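PDB 3V6N: lectin from Cicer arietinum, which agglutinates red blood cells as a seed albumin of the hemopexin fold, binding calcium and sodium ions, and is probably a sugar-binding protein. Local coordinates for residues G4-A8 with I223-E227. Residues are numbered along the deposited sequence; the frame is centred on the assembly and turned at random.
Sequences GYINA and IIPLE. With CA (calcium ion), chain D.
The carbonyl oxygen of G4 takes two approaches from the chain terminus: L226 N donates a nearly straight hydrogen bond to G4 O (2.8 Å, 167° at the hydrogen), arriving in the carbonyl plane on a lone pair, while P225 CA makes a weaker C-H...O contact with the same oxygen at 3.4 Å. A second C-H...O contact runs the other way, from G4 CA to L226 O, and at 167° it too is close to linear. Glycine suits this place because a side chain here would run into L226 O.

Beside this backbone pairing, Y5 and P225 lie alongside each other. CG of Y5 stands anti to the carbonyl carbon (chi1 -70°), and the phenol presents one face to the proline ring. P225 CB sits over that face in a CH-pi contact, 4.1 Å from the centroid of the Y5 ring, and P225 CG lies 3.7 Å from Y5 OH. Proline serves well here: its compact, constrained ring offers aliphatic C-H groups to the tyrosine face, and its cis peptide bond turns the chain after I224. I224 CD1 lies near the plane of the Y5 ring, at its edge.

Two residues beyond Y5, N7 holds the calcium through both its carbonyl oxygen (N7 O, 2.4 Å) and its side-chain OD1 (2.5 Å); asparagine fits because its neutral amide oxygen reaches the same ion as its own carbonyl. Two waters and the carbonyl oxygens of D65, D121 and D174 complete the site. N7 and A8 both face F21 as a classic beta bulge. Outward from the calcium, toward the surface, I224 and L226 of the C-terminal tail pack on I22, and the chain ends meet where the last blade adjoins the first, closing the ring of a four-bladed hemopexin beta-propeller.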
loop_
_atom_site.group_PDB
_atom_site.type_symbol
_atom_site.label_atom_id
_atom_site.label_comp_id
_atom_site.label_asym_id
_atom_site.label_seq_id
_atom_site.Cartn_x
_atom_site.Cartn_y
_atom_site.Cartn_z
ATOM N N GLY A 4 -16.403 5.471 -13.766
ATOM C CA GLY A 4 -16.788 4.103 -13.292
ATOM C C GLY A 4 -16.896 3.055 -14.390
ATOM O O GLY A 4 -17.920 2.384 -14.512
ATOM N N TYR A 5 -15.847 2.916 -15.195
ATOM C CA TYR A 5 -15.771 1.840 -16.191
ATOM C C TYR A 5 -14.793 0.739 -15.773
ATOM O O TYR A 5 -14.232 0.785 -14.672
ATOM C CB TYR A 5 -15.395 2.418 -17.564
ATOM C CG TYR A 5 -16.502 3.247 -18.164
ATOM C CD1 TYR A 5 -16.468 4.635 -18.098
ATOM C CD2 TYR A 5 -17.601 2.634 -18.776
ATOM C CE1 TYR A 5 -17.493 5.397 -18.633
ATOM C CE2 TYR A 5 -18.636 3.385 -19.312
ATOM C CZ TYR A 5 -18.572 4.766 -19.246
ATOM O OH TYR A 5 -19.593 5.517 -19.776
ATOM N N ILE A 6 -14.588 -0.249 -16.646
ATOM C CA ILE A 6 -13.664 -1.352 -16.356
ATOM C C ILE A 6 -12.220 -0.852 -16.227
ATOM O O ILE A 6 -11.634 -0.357 -17.184
ATOM C CB ILE A 6 -13.755 -2.479 -17.410
ATOM C CG1 ILE A 6 -15.224 -2.844 -17.659
ATOM C CG2 ILE A 6 -12.947 -3.695 -16.952
ATOM C CD1 ILE A 6 -15.458 -3.880 -18.741
ATOM N N ASN A 7 -11.655 -1.000 -15.038
ATOM C CA ASN A 7 -10.302 -0.541 -14.763
ATOM C C ASN A 7 -9.277 -1.689 -14.830
ATOM O O ASN A 7 -8.083 -1.447 -15.004
ATOM C CB ASN A 7 -10.273 0.146 -13.394
ATOM C CG ASN A 7 -9.064 1.055 -13.201
ATOM O OD1 ASN A 7 -8.258 1.272 -14.113
ATOM N ND2 ASN A 7 -8.930 1.587 -11.994
ATOM N N ALA A 8 -9.758 -2.931 -14.708
ATOM C CA ALA A 8 -8.897 -4.132 -14.752
ATOM C C ALA A 8 -9.697 -5.393 -15.020
ATOM O O ALA A 8 -10.914 -5.447 -14.788
ATOM C CB ALA A 8 -8.082 -4.295 -13.470
ATOM N N ILE A 223 -24.842 -2.042 -14.507
ATOM C CA ILE A 223 -23.646 -2.263 -13.695
ATOM C C ILE A 223 -22.560 -1.265 -14.109
ATOM O O ILE A 223 -21.936 -0.625 -13.259
ATOM C CB ILE A 223 -23.149 -3.730 -13.805
ATOM C CG1 ILE A 223 -24.215 -4.690 -13.260
ATOM C CG2 ILE A 223 -21.821 -3.910 -13.077
ATOM C CD1 ILE A 223 -23.864 -6.160 -13.350
ATOM N N ILE A 224 -22.328 -1.149 -15.413
ATOM C CA ILE A 224 -21.467 -0.095 -15.938
ATOM C C ILE A 224 -22.290 0.849 -16.812
ATOM O O ILE A 224 -23.238 0.405 -17.467
ATOM C CB ILE A 224 -20.236 -0.626 -16.726
ATOM C CG1 ILE A 224 -20.638 -1.262 -18.066
ATOM C CG2 ILE A 224 -19.410 -1.579 -15.876
ATOM C CD1 ILE A 224 -19.565 -1.154 -19.135
ATOM N N PRO A 225 -21.962 2.160 -16.793
ATOM C CA PRO A 225 -20.993 2.784 -15.880
ATOM C C PRO A 225 -21.477 2.724 -14.431
ATOM O O PRO A 225 -22.685 2.648 -14.193
ATOM C CB PRO A 225 -20.914 4.244 -16.363
ATOM C CG PRO A 225 -22.108 4.451 -17.240
ATOM C CD PRO A 225 -22.480 3.110 -17.798
ATOM N N LEU A 226 -20.541 2.729 -13.482
ATOM C CA LEU A 226 -20.875 2.753 -12.058
ATOM C C LEU A 226 -20.710 4.187 -11.537
ATOM O O LEU A 226 -19.584 4.673 -11.383
ATOM C CB LEU A 226 -19.996 1.763 -11.265
ATOM C CG LEU A 226 -20.639 0.792 -10.250
ATOM C CD1 LEU A 226 -19.709 -0.365 -9.909
ATOM C CD2 LEU A 226 -21.112 1.472 -8.969
ATOM N N GLU A 227 -21.831 4.870 -11.294
ATOM C CA GLU A 227 -21.806 6.226 -10.721
ATOM C C GLU A 227 -21.922 6.185 -9.198
ATOM O O GLU A 227 -22.590 5.316 -8.633
ATOM C CB GLU A 227 -22.908 7.109 -11.325
ATOM C CG GLU A 227 -22.573 8.602 -11.377
ATOM C CD GLU A 227 -23.014 9.393 -10.143
ATOM O OE1 GLU A 227 -23.812 10.346 -10.302
ATOM O OE2 GLU A 227 -22.565 9.086 -9.014
HETATM CA CA CA D . -6.497 0.203 -15.551
HETATM O O HOH W 1 -6.453 2.385 -16.463
HETATM O O HOH W 2 -4.689 1.393 -14.239
#